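Long-range contact in cupin domain protein (PDB 5ZBF), which is a cupin-superfamily isomerase that acts in biosynthesis of the Choi moiety of aeruginosins and binds iron(II) with 4-hydroxyphenylpyruvate: residues His43-Ser48 against Val82-Val87. Sequence-based numbering, arbitrary orientation.
Sequences HQHPES and VSHGFV. With FE2 (Fe (II) ion), chain C; ENO (3-(4-hydroxy-phenyl)pyruvic acid), chain B.
H43 and H84 form an antiparallel hydrogen-bonded pair where strand 39-43 ends beside the start of strand 84-87. H43 N donates to H84 O at 2.9 Å, and H84 N returns a bond to H43 O. The CA of S83 adds a CA-H...O contact to H43 O. Both histidines of the pair send their rings to the same face of the sheet, where the iron(II) ion sits. H43 binds it through NE2 at 2.2 Å and H84 through NE2 at 2.1 Å. The rings meet in an offset edge-to-face pair. CD2 on the edge of H43 lies over the H84 face near its rim, 3.3 Å from H84 NE2. The two NE2 atoms are neighbouring ligands of the metal, with no hydrogen bond between them. CG of H84 lies between the backbone N and the carbonyl carbon (chi1 57°), and the ring is turned with NE2 to the iron and ND1 to V82 O. That ND1 donates almost straight (172°), over 2.9 Å and in the ring plane. H45, in the loop, brings NE2 to the iron, 3.2 Å from H84 CE1. Its ND1 donates to E47 O in a more bent bond (140°), also in the ring plane. Both bonds are consistent with fixing the rotation of the rings. A water accepts from H45 N and donates to V82 O, bridging the two segments. 4-Hydroxyphenylpyruvate chelates the iron through O4 and O1. Its phenyl ring lies against H43, with C6 over the centre of the imidazole face, while the edge of the F86 ring approaches O4. H43, H45 and Q49 come from the first cupin motif and H84 from the second. Together they make the metal site characteristic of the cupin beta-barrel, with glutamine Q49 in place of the usual glutamate.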
loop_
_atom_site.group_PDB
_atom_site.type_symbol
_atom_site.label_atom_id
_atom_site.label_comp_id
_atom_site.label_asym_id
_atom_site.label_seq_id
_atom_site.Cartn_x
_atom_site.Cartn_y
_atom_site.Cartn_z
ATOM N N HIS A 43 -14.891 -5.861 -12.288
ATOM C CA HIS A 43 -14.090 -5.839 -13.491
ATOM C C HIS A 43 -12.977 -6.858 -13.380
ATOM O O HIS A 43 -12.791 -7.475 -12.339
ATOM C CB HIS A 43 -13.568 -4.433 -13.817
ATOM C CG HIS A 43 -12.521 -3.914 -12.881
ATOM N ND1 HIS A 43 -12.042 -2.626 -12.968
ATOM C CD2 HIS A 43 -11.857 -4.497 -11.853
ATOM C CE1 HIS A 43 -11.125 -2.433 -12.039
ATOM N NE2 HIS A 43 -10.987 -3.557 -11.361
ATOM N N GLN A 44 -12.261 -7.049 -14.473
ATOM C CA GLN A 44 -11.084 -7.890 -14.460
ATOM C C GLN A 44 -10.021 -7.249 -15.322
ATOM O O GLN A 44 -10.317 -6.476 -16.235
ATOM C CB GLN A 44 -11.403 -9.321 -14.912
ATOM C CG GLN A 44 -12.092 -9.440 -16.256
ATOM C CD GLN A 44 -12.849 -10.745 -16.397
ATOM O OE1 GLN A 44 -14.062 -10.745 -16.591
ATOM N NE2 GLN A 44 -12.144 -11.867 -16.275
ATOM N N HIS A 45 -8.774 -7.558 -14.995
ATOM C CA HIS A 45 -7.637 -7.065 -15.746
ATOM C C HIS A 45 -6.463 -7.994 -15.525
ATOM O O HIS A 45 -6.403 -8.691 -14.498
ATOM C CB HIS A 45 -7.277 -5.641 -15.320
ATOM C CG HIS A 45 -7.439 -5.385 -13.856
ATOM N ND1 HIS A 45 -6.614 -5.946 -12.906
ATOM C CD2 HIS A 45 -8.327 -4.621 -13.181
ATOM C CE1 HIS A 45 -6.984 -5.539 -11.708
ATOM N NE2 HIS A 45 -8.023 -4.733 -11.846
ATOM N N PRO A 46 -5.511 -7.995 -16.466
ATOM C CA PRO A 46 -4.389 -8.927 -16.378
ATOM C C PRO A 46 -3.451 -8.637 -15.205
ATOM O O PRO A 46 -2.759 -9.542 -14.740
ATOM C CB PRO A 46 -3.671 -8.752 -17.721
ATOM C CG PRO A 46 -4.034 -7.387 -18.180
ATOM C CD PRO A 46 -5.397 -7.091 -17.628
ATOM N N GLU A 47 -3.435 -7.401 -14.718
ATOM C CA GLU A 47 -2.646 -7.091 -13.529
ATOM C C GLU A 47 -3.271 -7.737 -12.300
ATOM O O GLU A 47 -4.498 -7.698 -12.113
ATOM C CB GLU A 47 -2.532 -5.585 -13.302
ATOM C CG GLU A 47 -1.765 -4.837 -14.391
ATOM C CD GLU A 47 -2.604 -4.477 -15.607
ATOM O OE1 GLU A 47 -3.840 -4.687 -15.592
ATOM O OE2 GLU A 47 -2.018 -3.976 -16.589
ATOM N N SER A 48 -2.419 -8.346 -11.479
ATOM C CA SER A 48 -2.793 -8.743 -10.129
ATOM C C SER A 48 -2.910 -7.500 -9.271
ATOM O O SER A 48 -2.228 -6.496 -9.517
ATOM C CB SER A 48 -1.741 -9.664 -9.524
ATOM O OG SER A 48 -1.595 -10.839 -10.293
ATOM N N VAL A 82 -9.040 -12.191 -12.157
ATOM C CA VAL A 82 -10.081 -12.614 -11.226
ATOM C C VAL A 82 -11.056 -11.454 -11.119
ATOM O O VAL A 82 -10.650 -10.330 -10.812
ATOM C CB VAL A 82 -9.505 -12.966 -9.838
ATOM C CG1 VAL A 82 -10.617 -13.222 -8.824
ATOM C CG2 VAL A 82 -8.590 -14.173 -9.952
ATOM N N SER A 83 -12.331 -11.720 -11.392
ATOM C CA SER A 83 -13.346 -10.671 -11.346
ATOM C C SER A 83 -13.506 -10.154 -9.925
ATOM O O SER A 83 -13.669 -10.927 -8.992
ATOM C CB SER A 83 -14.686 -11.174 -11.883
ATOM O OG SER A 83 -14.633 -11.316 -13.291
ATOM N N HIS A 84 -13.453 -8.836 -9.768
ATOM C CA HIS A 84 -13.602 -8.229 -8.448
ATOM C C HIS A 84 -14.356 -6.922 -8.527
ATOM O O HIS A 84 -14.171 -6.132 -9.462
ATOM C CB HIS A 84 -12.249 -8.034 -7.779
ATOM C CG HIS A 84 -11.287 -7.212 -8.574
ATOM N ND1 HIS A 84 -10.565 -7.726 -9.628
ATOM C CD2 HIS A 84 -10.897 -5.921 -8.445
ATOM C CE1 HIS A 84 -9.788 -6.782 -10.126
ATOM N NE2 HIS A 84 -9.974 -5.678 -9.424
ATOM N N GLY A 85 -15.210 -6.705 -7.532
ATOM C CA GLY A 85 -15.978 -5.464 -7.405
ATOM C C GLY A 85 -16.041 -5.071 -5.945
ATOM O O GLY A 85 -15.553 -5.806 -5.084
ATOM N N PHE A 86 -16.655 -3.919 -5.671
ATOM C CA PHE A 86 -16.723 -3.374 -4.321
ATOM C C PHE A 86 -18.025 -2.629 -4.060
ATOM O O PHE A 86 -18.637 -2.074 -4.976
ATOM C CB PHE A 86 -15.571 -2.386 -4.074
ATOM C CG PHE A 86 -14.199 -2.979 -4.261
ATOM C CD1 PHE A 86 -13.563 -3.644 -3.220
ATOM C CD2 PHE A 86 -13.527 -2.834 -5.473
ATOM C CE1 PHE A 86 -12.296 -4.176 -3.395
ATOM C CE2 PHE A 86 -12.258 -3.361 -5.654
ATOM C CZ PHE A 86 -11.640 -4.032 -4.609
ATOM N N VAL A 87 -18.434 -2.617 -2.799
ATOM C CA VAL A 87 -19.433 -1.676 -2.315
ATOM C C VAL A 87 -18.849 -0.943 -1.113
ATOM O O VAL A 87 -18.231 -1.551 -0.246
ATOM C CB VAL A 87 -20.734 -2.384 -1.879
ATOM C CG1 VAL A 87 -21.659 -1.426 -1.127
ATOM C CG2 VAL A 87 -21.427 -3.000 -3.089
HETATM FE FE FE2 C . -9.151 -3.843 -10.179
HETATM O O4 ENO B . -10.010 -2.711 -8.619
HETATM C C9 ENO B . -12.661 0.537 -9.755
HETATM C C8 ENO B . -13.819 0.486 -10.533
HETATM C C7 ENO B . -14.562 -0.693 -10.614
HETATM C C6 ENO B . -14.141 -1.820 -9.911
HETATM C C5 ENO B . -12.984 -1.768 -9.134
HETATM C C4 ENO B . -12.240 -0.592 -9.050
HETATM O O3 ENO B . -15.693 -0.751 -11.375
HETATM C C3 ENO B . -10.979 -0.567 -8.206
HETATM C C2 ENO B . -9.971 -1.500 -8.859
HETATM C C1 ENO B . -8.972 -0.980 -9.797
HETATM O O2 ENO B . -8.706 0.250 -9.843
HETATM O O1 ENO B . -8.398 -1.800 -10.550
HETATM O O HOH W 1 -8.736 -9.023 -12.380
#